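Local coordinates for protein family 88 glycosyl hydrolase (Bacteroides thetaiotaomicron, PDB 5NOA) that probably cleaves terminal unsaturated uronic acid residues from oligosaccharides of complex plant glycans, as related family 88 glycoside hydrolases do, at residues A[101-106]-A[155-160]; A[219-224]-A[278-283]; A[231-236]-A[255-260]. One frame throughout, in Å; residues are numbered along the deposited sequence.

Contact 1 (A[101-106]-A[155-160])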
loop_
_atom_site.group_PDB
_atom_site.type_symbol
_atom_site.label_atom_id
_atom_site.label_comp_id
_atom_site.label_asym_id
_atom_site.label_seq_id
_atom_site.Cartn_x
_atom_site.Cartn_y
_atom_site.Cartn_z
ATOM N N TRP A 101 -3.899 11.600 22.792
ATOM C CA TRP A 101 -3.752 11.043 21.453
ATOM C C TRP A 101 -2.674 11.738 20.664
ATOM O O TRP A 101 -2.590 12.948 20.638
ATOM C CB TRP A 101 -5.053 11.068 20.619
ATOM C CG TRP A 101 -6.151 10.138 21.135
ATOM C CD1 TRP A 101 -6.072 9.280 22.204
ATOM C CD2 TRP A 101 -7.410 9.915 20.530
ATOM N NE1 TRP A 101 -7.248 8.596 22.331
ATOM C CE2 TRP A 101 -8.070 8.945 21.299
ATOM C CE3 TRP A 101 -8.067 10.446 19.401
ATOM C CZ2 TRP A 101 -9.349 8.474 20.972
ATOM C CZ3 TRP A 101 -9.330 9.985 19.087
ATOM C CH2 TRP A 101 -9.972 9.030 19.877
ATOM N N LYS A 102 -1.825 10.922 20.037
ATOM C CA LYS A 102 -0.648 11.372 19.309
ATOM C C LYS A 102 -0.621 10.833 17.891
ATOM O O LYS A 102 -1.246 9.825 17.585
ATOM C CB LYS A 102 0.627 10.999 20.077
ATOM C CG LYS A 102 0.720 11.709 21.458
ATOM C CD LYS A 102 1.874 11.245 22.331
ATOM C CE LYS A 102 1.865 11.864 23.712
ATOM N NZ LYS A 102 0.777 11.278 24.542
ATOM N N TYR A 103 0.126 11.533 17.054
ATOM C CA TYR A 103 0.259 11.175 15.650
ATOM C C TYR A 103 1.649 11.188 15.082
ATOM O O TYR A 103 1.827 10.976 13.885
ATOM C CB TYR A 103 -0.682 11.973 14.758
ATOM C CG TYR A 103 -0.518 13.448 14.673
ATOM C CD1 TYR A 103 -1.045 14.277 15.662
ATOM C CD2 TYR A 103 0.042 14.037 13.555
ATOM C CE1 TYR A 103 -0.966 15.655 15.541
ATOM C CE2 TYR A 103 0.091 15.394 13.406
ATOM C CZ TYR A 103 -0.414 16.215 14.401
ATOM O OH TYR A 103 -0.402 17.586 14.286
ATOM N N SER A 104 2.666 11.400 15.934
ATOM C CA SER A 104 4.039 11.052 15.570
ATOM C C SER A 104 4.218 9.542 15.682
ATOM O O SER A 104 3.244 8.826 15.880
ATOM C CB SER A 104 4.980 11.819 16.472
ATOM O OG SER A 104 4.678 11.565 17.818
ATOM N N TYR A 105 5.444 9.017 15.493
ATOM C CA TYR A 105 5.606 7.568 15.521
ATOM C C TYR A 105 5.465 7.025 16.941
ATOM O O TYR A 105 6.160 7.446 17.869
ATOM C CB TYR A 105 6.990 7.149 14.989
ATOM C CG TYR A 105 7.121 5.632 14.901
ATOM C CD1 TYR A 105 7.509 4.870 15.972
ATOM C CD2 TYR A 105 6.762 4.968 13.749
ATOM C CE1 TYR A 105 7.555 3.490 15.877
ATOM C CE2 TYR A 105 6.821 3.594 13.639
ATOM C CZ TYR A 105 7.192 2.865 14.715
ATOM O OH TYR A 105 7.229 1.477 14.632
ATOM N N GLY A 106 4.628 6.002 17.095
ATOM C CA GLY A 106 4.543 5.257 18.292
ATOM C C GLY A 106 3.754 4.007 18.063
ATOM O O GLY A 106 2.925 3.930 17.148
ATOM N N TYR A 155 -1.294 15.518 9.534
ATOM C CA TYR A 155 -1.367 14.129 9.963
ATOM C C TYR A 155 -0.559 13.178 9.086
ATOM O O TYR A 155 -0.149 12.139 9.581
ATOM C CB TYR A 155 -2.829 13.650 10.050
ATOM C CG TYR A 155 -3.557 14.288 11.215
ATOM C CD1 TYR A 155 -3.296 13.850 12.500
ATOM C CD2 TYR A 155 -4.434 15.362 11.047
ATOM C CE1 TYR A 155 -3.881 14.462 13.590
ATOM C CE2 TYR A 155 -5.056 15.938 12.154
ATOM C CZ TYR A 155 -4.767 15.487 13.413
ATOM O OH TYR A 155 -5.323 16.043 14.543
ATOM N N TRP A 156 -0.420 13.483 7.795
ATOM C CA TRP A 156 0.243 12.577 6.834
ATOM C C TRP A 156 1.611 13.159 6.495
ATOM O O TRP A 156 1.825 13.818 5.462
ATOM C CB TRP A 156 -0.607 12.331 5.599
ATOM C CG TRP A 156 -1.935 11.710 5.904
ATOM C CD1 TRP A 156 -2.332 11.146 7.094
ATOM C CD2 TRP A 156 -3.084 11.646 5.034
ATOM N NE1 TRP A 156 -3.648 10.759 7.008
ATOM C CE2 TRP A 156 -4.125 11.034 5.754
ATOM C CE3 TRP A 156 -3.339 12.045 3.699
ATOM C CZ2 TRP A 156 -5.391 10.833 5.195
ATOM C CZ3 TRP A 156 -4.549 11.850 3.179
ATOM C CH2 TRP A 156 -5.568 11.248 3.904
ATOM N N TRP A 157 2.552 12.924 7.408
ATOM C CA TRP A 157 3.881 13.514 7.387
ATOM C C TRP A 157 4.979 12.575 6.878
ATOM O O TRP A 157 6.151 12.942 6.865
ATOM C CB TRP A 157 4.256 14.092 8.778
ATOM C CG TRP A 157 4.082 13.092 9.871
ATOM C CD1 TRP A 157 2.978 12.929 10.671
ATOM C CD2 TRP A 157 5.024 12.092 10.298
ATOM N NE1 TRP A 157 3.163 11.877 11.510
ATOM C CE2 TRP A 157 4.417 11.369 11.337
ATOM C CE3 TRP A 157 6.338 11.763 9.931
ATOM C CZ2 TRP A 157 5.042 10.322 11.970
ATOM C CZ3 TRP A 157 6.948 10.755 10.578
ATOM C CH2 TRP A 157 6.309 10.026 11.572
ATOM N N TRP A 158 4.585 11.385 6.452
ATOM C CA TRP A 158 5.518 10.434 5.860
ATOM C C TRP A 158 4.774 9.734 4.727
ATOM O O TRP A 158 3.554 9.589 4.757
ATOM C CB TRP A 158 6.054 9.448 6.921
ATOM C CG TRP A 158 5.101 8.356 7.367
ATOM C CD1 TRP A 158 5.287 7.030 7.164
ATOM C CD2 TRP A 158 3.843 8.475 8.060
ATOM N NE1 TRP A 158 4.247 6.316 7.666
ATOM C CE2 TRP A 158 3.344 7.163 8.231
ATOM C CE3 TRP A 158 3.098 9.541 8.594
ATOM C CZ2 TRP A 158 2.127 6.899 8.787
ATOM C CZ3 TRP A 158 1.878 9.267 9.194
ATOM C CH2 TRP A 158 1.398 7.949 9.260
ATOM N N ALA A 159 5.527 9.324 3.714
ATOM C CA ALA A 159 4.906 8.851 2.480
ATOM C C ALA A 159 3.993 7.652 2.681
ATOM O O ALA A 159 2.918 7.590 2.101
ATOM C CB ALA A 159 5.971 8.553 1.412
ATOM N N ASP A 160 4.431 6.717 3.496
ATOM C CA ASP A 160 3.697 5.480 3.673
ATOM C C ASP A 160 2.300 5.747 4.188
ATOM O O ASP A 160 1.360 4.973 3.921
ATOM C CB ASP A 160 4.349 4.475 4.665
ATOM C CG ASP A 160 5.870 4.403 4.644
ATOM O OD1 ASP A 160 6.574 5.221 4.053
ATOM O OD2 ASP A 160 6.379 3.431 5.234
#
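Tyr103 and Tyr155 press their rings together where two irregular loops meet, among those that join the helices of a six-hairpin, (alpha/alpha)6-type fold. CE1 of Tyr155 lies 3.5 Å above the plane of the Tyr103 ring, over its centre, and the neighbouring CD1 of Tyr155 comes within 3.5 Å of CD2 of Tyr103. The ring planes are inclined by 45°, an oblique pairing that is neither a parallel stack nor a T-shaped one, and the two side chains cross at about a right angle. Tyrosine suits both positions because the ring offers a broad apolar surface while the hydroxyl at its far end can find a polar partner.

Beside this pair, the indole of Trp157 makes the one hydrogen bond between segments 101-106 and 155-160. Its NE1 donates to the backbone O of Tyr103 over 2.9 Å, with an N-H...O angle of 155°. The oxygen lies close to the indole plane, at the ring edge, where the N-H points. With CG between its backbone N and carbonyl carbon (chi1 53°), the Trp157 side chain sets out toward 101-106, and CD1 of the indole approaches the edge of the Tyr103 ring. Tryptophan thus supplies both a donor for a loop carbonyl and a large flat surface.

A second shell fixes these groups. The hydroxyl of Tyr103 bonds to Asp154 and Asn152, that of Tyr155 to Thr150, and Tyr188 meets the Tyr155 ring edge-to-face. Within 155-160, Trp158 places its CE3 3.5 Å above the Trp157 ring, over its centre, so the donor indole is also supported on one face. Farther along its rim, CZ2 of Trp157 lies 3.8 Å from CA of Ser104 and the same distance from the backbone N of Tyr105.

Contact 2 (A[219-224]-A[278-283])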
loop_
_atom_site.group_PDB
_atom_site.type_symbol
_atom_site.label_atom_id
_atom_site.label_comp_id
_atom_site.label_asym_id
_atom_site.label_seq_id
_atom_site.Cartn_x
_atom_site.Cartn_y
_atom_site.Cartn_z
ATOM N N ASN A 219 25.880 8.312 -4.271
ATOM C CA ASN A 219 26.458 8.740 -5.561
ATOM C C ASN A 219 25.846 10.028 -6.134
ATOM O O ASN A 219 25.955 10.305 -7.328
ATOM C CB ASN A 219 26.307 7.596 -6.539
ATOM C CG ASN A 219 27.024 6.369 -6.032
ATOM O OD1 ASN A 219 28.241 6.414 -5.817
ATOM N ND2 ASN A 219 26.245 5.301 -5.703
ATOM N N GLY A 220 25.195 10.812 -5.280
ATOM C CA GLY A 220 24.811 12.166 -5.631
ATOM C C GLY A 220 23.460 12.307 -6.317
ATOM O O GLY A 220 23.174 13.364 -6.839
ATOM N N LYS A 221 22.632 11.269 -6.308
ATOM C CA LYS A 221 21.322 11.309 -6.928
ATOM C C LYS A 221 20.300 11.761 -5.900
ATOM O O LYS A 221 20.520 11.711 -4.693
ATOM C CB LYS A 221 20.903 9.942 -7.506
ATOM C CG LYS A 221 21.804 9.307 -8.560
ATOM C CD LYS A 221 21.865 10.030 -9.899
ATOM C CE LYS A 221 22.507 9.158 -10.984
ATOM N NZ LYS A 221 22.941 9.946 -12.164
ATOM N N LYS A 222 19.128 12.163 -6.386
ATOM C CA LYS A 222 17.987 12.295 -5.482
ATOM C C LYS A 222 17.661 10.928 -4.897
ATOM O O LYS A 222 17.658 9.946 -5.651
ATOM C CB LYS A 222 16.793 12.901 -6.192
ATOM C CG LYS A 222 17.020 14.314 -6.683
ATOM C CD LYS A 222 15.799 14.904 -7.340
ATOM C CE LYS A 222 15.967 16.390 -7.606
ATOM N NZ LYS A 222 14.842 17.034 -8.301
ATOM N N ASP A 223 17.353 10.864 -3.595
ATOM C CA ASP A 223 17.134 9.602 -2.925
ATOM C C ASP A 223 15.649 9.410 -2.645
ATOM O O ASP A 223 15.103 10.004 -1.707
ATOM C CB ASP A 223 17.921 9.576 -1.629
ATOM C CG ASP A 223 17.805 8.246 -0.897
ATOM O OD1 ASP A 223 17.521 7.193 -1.522
ATOM O OD2 ASP A 223 18.018 8.248 0.351
ATOM N N PHE A 224 15.007 8.575 -3.453
ATOM C CA PHE A 224 13.584 8.240 -3.316
ATOM C C PHE A 224 13.495 6.775 -2.922
ATOM O O PHE A 224 13.967 5.904 -3.634
ATOM C CB PHE A 224 12.844 8.484 -4.625
ATOM C CG PHE A 224 12.830 9.920 -5.029
ATOM C CD1 PHE A 224 12.039 10.828 -4.353
ATOM C CD2 PHE A 224 13.585 10.390 -6.114
ATOM C CE1 PHE A 224 11.978 12.164 -4.716
ATOM C CE2 PHE A 224 13.518 11.737 -6.475
ATOM C CZ PHE A 224 12.733 12.608 -5.788
ATOM N N MET A 278 15.482 4.488 -5.647
ATOM C CA MET A 278 14.929 4.218 -6.991
ATOM C C MET A 278 15.812 4.715 -8.114
ATOM O O MET A 278 15.850 4.088 -9.167
ATOM C CB MET A 278 13.564 4.893 -7.115
ATOM C CG MET A 278 12.515 4.288 -6.215
ATOM S SD MET A 278 10.960 5.248 -6.137
ATOM C CE MET A 278 10.326 5.012 -7.809
ATOM N N LEU A 279 16.487 5.857 -7.892
ATOM C CA LEU A 279 17.297 6.503 -8.921
ATOM C C LEU A 279 18.785 6.205 -8.782
ATOM O O LEU A 279 19.571 6.764 -9.519
ATOM C CB LEU A 279 17.068 8.010 -8.919
ATOM C CG LEU A 279 15.632 8.479 -9.040
ATOM C CD1 LEU A 279 15.573 9.995 -9.107
ATOM C CD2 LEU A 279 14.905 7.901 -10.216
ATOM N N ASP A 280 19.183 5.330 -7.868
ATOM C CA ASP A 280 20.604 5.043 -7.671
ATOM C C ASP A 280 20.774 3.598 -7.281
ATOM O O ASP A 280 20.775 3.266 -6.091
ATOM C CB ASP A 280 21.202 5.960 -6.606
ATOM C CG ASP A 280 22.737 5.801 -6.463
ATOM O OD1 ASP A 280 23.303 4.866 -7.055
ATOM O OD2 ASP A 280 23.369 6.590 -5.716
ATOM N N ALA A 281 20.894 2.734 -8.291
ATOM C CA ALA A 281 21.021 1.297 -8.031
ATOM C C ALA A 281 22.239 0.946 -7.175
ATOM O O ALA A 281 22.167 0.037 -6.376
ATOM C CB ALA A 281 21.061 0.497 -9.322
ATOM N N GLN A 282 23.328 1.698 -7.270
ATOM C CA GLN A 282 24.544 1.350 -6.514
ATOM C C GLN A 282 24.473 1.730 -5.052
ATOM O O GLN A 282 25.209 1.198 -4.230
ATOM C CB GLN A 282 25.794 1.997 -7.141
ATOM C CG GLN A 282 25.989 1.773 -8.632
ATOM C CD GLN A 282 25.881 0.320 -9.014
ATOM O OE1 GLN A 282 25.078 -0.058 -9.880
ATOM N NE2 GLN A 282 26.688 -0.515 -8.367
ATOM N N HIS A 283 23.584 2.640 -4.698
ATOM C CA HIS A 283 23.460 3.057 -3.305
ATOM C C HIS A 283 23.082 1.880 -2.395
ATOM O O HIS A 283 23.565 1.753 -1.286
ATOM C CB HIS A 283 22.451 4.215 -3.279
ATOM C CG HIS A 283 22.053 4.675 -1.935
ATOM N ND1 HIS A 283 22.648 5.744 -1.317
ATOM C CD2 HIS A 283 21.121 4.206 -1.073
ATOM C CE1 HIS A 283 22.067 5.951 -0.154
ATOM N NE2 HIS A 283 21.129 5.037 0.012
HETATM O O HOH W 1 27.618 3.130 -4.315
HETATM O O HOH W 2 16.712 7.428 -5.529
#
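Asn219 sets its amide across the carboxylate of Asp280, with ND2 3.2 Å from OD2 and 3.3 Å from OD1, where two inter-helix loops of the six-hairpin fold meet. The side chains cross at about a right angle, their flat groups turned 57° apart. Asp280 CG is anti to its backbone N (chi1 -174°), and both carboxylate oxygens receive the amide nitrogen on their syn lone pairs. Asparagine fits because its amide N-H groups can donate to both oxygens, aspartate because it also serves its own turn: OD1 accepts weak bonds from the backbone N of Gln282, as in an Asx turn, and of His283. OD2 is further bonded by Ser217. Water 1 extends the grip, accepting from Asn219 ND2 and donating weakly to Gln282 O.

At the other end, Met278 N donates almost straight to Phe224 O, at 2.9 Å and 172°. Water 2 lies between the backbones, donating to Lys222 O and accepting from the N atoms of Phe224 and Leu279. Leu279 offers an apolar methyl, CD1, to the edge of the Phe224 ring, 3.6 Å from CD2. The methylenes of Lys221 lie against Leu279 O (CG 3.5 Å) and Asp280 CB.

Phe224 stacks on Tyr205, and Leu203 of strand 203-204 packs against Phe224, Met278 and Leu279. Met278 also reaches Ala226 and Asp229, so the paired loops rest on the start of helix 226-242 and on strand 203-204.

Contact 3 (A[231-236]-A[255-260])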
loop_
_atom_site.group_PDB
_atom_site.type_symbol
_atom_site.label_atom_id
_atom_site.label_comp_id
_atom_site.label_asym_id
_atom_site.label_seq_id
_atom_site.Cartn_x
_atom_site.Cartn_y
_atom_site.Cartn_z
ATOM N N TRP A 231 3.976 2.626 -1.669
ATOM C CA TRP A 231 2.823 2.898 -0.842
ATOM C C TRP A 231 1.962 3.976 -1.467
ATOM O O TRP A 231 0.727 3.879 -1.517
ATOM C CB TRP A 231 3.194 3.387 0.558
ATOM C CG TRP A 231 3.873 2.408 1.478
ATOM C CD1 TRP A 231 5.111 2.561 2.002
ATOM C CD2 TRP A 231 3.323 1.239 2.105
ATOM N NE1 TRP A 231 5.381 1.553 2.888
ATOM C CE2 TRP A 231 4.306 0.734 2.967
ATOM C CE3 TRP A 231 2.103 0.573 2.044
ATOM C CZ2 TRP A 231 4.111 -0.400 3.750
ATOM C CZ3 TRP A 231 1.909 -0.544 2.852
ATOM C CH2 TRP A 231 2.925 -1.024 3.671
ATOM N N VAL A 232 2.585 5.028 -1.978
ATOM C CA VAL A 232 1.828 6.154 -2.502
ATOM C C VAL A 232 1.072 5.760 -3.769
ATOM O O VAL A 232 -0.106 6.084 -3.934
ATOM C CB VAL A 232 2.697 7.391 -2.742
ATOM C CG1 VAL A 232 1.838 8.540 -3.277
ATOM C CG2 VAL A 232 3.434 7.832 -1.482
ATOM N N LEU A 233 1.754 5.094 -4.699
ATOM C CA LEU A 233 1.102 4.755 -5.958
ATOM C C LEU A 233 -0.068 3.798 -5.703
ATOM O O LEU A 233 -1.151 3.948 -6.283
ATOM C CB LEU A 233 2.085 4.140 -6.948
ATOM C CG LEU A 233 1.522 3.931 -8.341
ATOM C CD1 LEU A 233 1.467 5.259 -9.081
ATOM C CD2 LEU A 233 2.400 2.974 -9.155
ATOM N N ALA A 234 0.174 2.787 -4.870
ATOM C CA ALA A 234 -0.908 1.868 -4.518
ATOM C C ALA A 234 -2.049 2.543 -3.774
ATOM O O ALA A 234 -3.212 2.223 -3.987
ATOM C CB ALA A 234 -0.361 0.724 -3.679
ATOM N N GLY A 235 -1.704 3.489 -2.909
ATOM C CA GLY A 235 -2.723 4.239 -2.213
ATOM C C GLY A 235 -3.584 5.087 -3.104
ATOM O O GLY A 235 -4.802 5.140 -2.946
ATOM N N LEU A 236 -2.963 5.755 -4.070
ATOM C CA LEU A 236 -3.703 6.523 -5.033
ATOM C C LEU A 236 -4.608 5.633 -5.890
ATOM O O LEU A 236 -5.742 6.017 -6.195
ATOM C CB LEU A 236 -2.782 7.355 -5.911
ATOM C CG LEU A 236 -2.156 8.561 -5.241
ATOM C CD1 LEU A 236 -1.019 9.132 -6.081
ATOM C CD2 LEU A 236 -3.199 9.620 -4.911
ATOM N N ASP A 255 -4.341 13.346 -11.859
ATOM C CA ASP A 255 -3.158 14.009 -12.411
ATOM C C ASP A 255 -1.891 13.566 -11.681
ATOM O O ASP A 255 -0.870 13.281 -12.302
ATOM C CB ASP A 255 -3.288 15.538 -12.368
ATOM C CG ASP A 255 -4.250 16.109 -13.418
ATOM O OD1 ASP A 255 -4.710 15.354 -14.291
ATOM O OD2 ASP A 255 -4.563 17.322 -13.324
ATOM N N ARG A 256 -1.962 13.507 -10.354
ATOM C CA ARG A 256 -0.800 13.060 -9.592
ATOM C C ARG A 256 -0.497 11.587 -9.807
ATOM O O ARG A 256 0.660 11.190 -9.882
ATOM C CB ARG A 256 -0.975 13.351 -8.101
ATOM C CG ARG A 256 0.185 12.934 -7.225
ATOM C CD ARG A 256 1.516 13.592 -7.505
ATOM N NE ARG A 256 1.484 14.987 -7.113
ATOM C CZ ARG A 256 1.493 16.015 -7.933
ATOM N NH1 ARG A 256 1.495 15.861 -9.282
ATOM N NH2 ARG A 256 1.429 17.227 -7.416
ATOM N N PHE A 257 -1.528 10.768 -9.859
ATOM C CA PHE A 257 -1.332 9.352 -10.159
ATOM C C PHE A 257 -0.596 9.177 -11.488
ATOM O O PHE A 257 0.334 8.397 -11.563
ATOM C CB PHE A 257 -2.688 8.671 -10.178
ATOM C CG PHE A 257 -2.647 7.200 -10.394
ATOM C CD1 PHE A 257 -2.120 6.346 -9.461
ATOM C CD2 PHE A 257 -3.260 6.643 -11.490
ATOM C CE1 PHE A 257 -2.136 4.968 -9.637
ATOM C CE2 PHE A 257 -3.265 5.276 -11.679
ATOM C CZ PHE A 257 -2.697 4.445 -10.757
ATOM N N ARG A 258 -1.005 9.934 -12.500
ATOM C CA ARG A 258 -0.353 9.824 -13.790
ATOM C C ARG A 258 1.102 10.291 -13.762
ATOM O O ARG A 258 1.950 9.661 -14.410
ATOM C CB ARG A 258 -1.114 10.592 -14.859
ATOM C CG ARG A 258 -2.451 9.919 -15.182
ATOM C CD ARG A 258 -3.056 10.597 -16.372
ATOM N NE ARG A 258 -4.363 10.130 -16.724
ATOM C CZ ARG A 258 -5.430 10.887 -16.913
ATOM N NH1 ARG A 258 -5.414 12.210 -16.824
ATOM N NH2 ARG A 258 -6.539 10.265 -17.233
ATOM N N THR A 259 1.390 11.387 -13.035
ATOM C CA THR A 259 2.777 11.886 -12.987
ATOM C C THR A 259 3.677 10.900 -12.239
ATOM O O THR A 259 4.791 10.564 -12.671
ATOM C CB THR A 259 2.896 13.300 -12.375
ATOM O OG1 THR A 259 2.567 13.374 -10.950
ATOM C CG2 THR A 259 2.129 14.274 -13.163
ATOM N N LEU A 260 3.171 10.410 -11.127
ATOM C CA LEU A 260 3.935 9.443 -10.331
ATOM C C LEU A 260 4.156 8.151 -11.111
ATOM O O LEU A 260 5.269 7.623 -11.149
ATOM C CB LEU A 260 3.188 9.173 -9.032
ATOM C CG LEU A 260 3.840 8.238 -8.050
ATOM C CD1 LEU A 260 5.194 8.736 -7.621
ATOM C CD2 LEU A 260 2.941 7.975 -6.854
#
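Phe257 and Leu233 cross at about a right angle, the leucine methyl CD1 lying 3.7 Å from ring atom CE1. The aromatic edge also faces the helix backbone, for Leu233 O sits near the ring plane, 3.6 Å from the same CE1. Phe257 CG is anti to its backbone N (chi1 -177°). Ring atom CD1 of Phe257 meets CB of Leu236 at 3.7 Å.

Leu260 is the second anchor. Its CD2 methyl is 3.8 Å from CG1 of Val232, equally near CD1 of Leu233, and 4.2 Å from CD1 of Leu236. The Val232 and Leu260 side chains cross at about a right angle. A branched leucine suits the place because one methyl, CD2, can touch three residues of the facing helix. No hydrogen bond joins the two segments, and five of the six touching residues are buried. At the margin, the methylene CG of Arg256 borders Leu236, whereas its guanidinium turns away to a salt bridge with Asp193 and a cation-pi contact with Tyr197.

The axes of the two short segments approach to 10.1 Å, their N-to-C directions 141° apart, roughly antiparallel, consistent with a helical hairpin of the six-hairpin fold. Strand 203-204 touches Val232, Arg256 and Leu260, helix 289-304 covers Leu233, and Met166 of helix 160-176 packs on Leu236.

Overall arrangement
Following the chain, contact 1 comes first: the loop after helix 75-87 meets the loop after helix 135-149, closing a span that contains helices 120-130 and 135-149. Contact 2 opens later, at 219-224, and closes at 278-283, enclosing helices 226-242 and 250-266. Contact 3 pairs those two helices and is nested inside it, whereas contact 1 stands in series with both. Contacts 1 and 2 do not touch, their centres lying 26 Å apart, but contact 1 meets contact 3 directly, through Asp160 beside Trp231 and Ala159 beside Val232. Two loop pairings farther from the chain centre thus accompany a buried helix pair nearer to it.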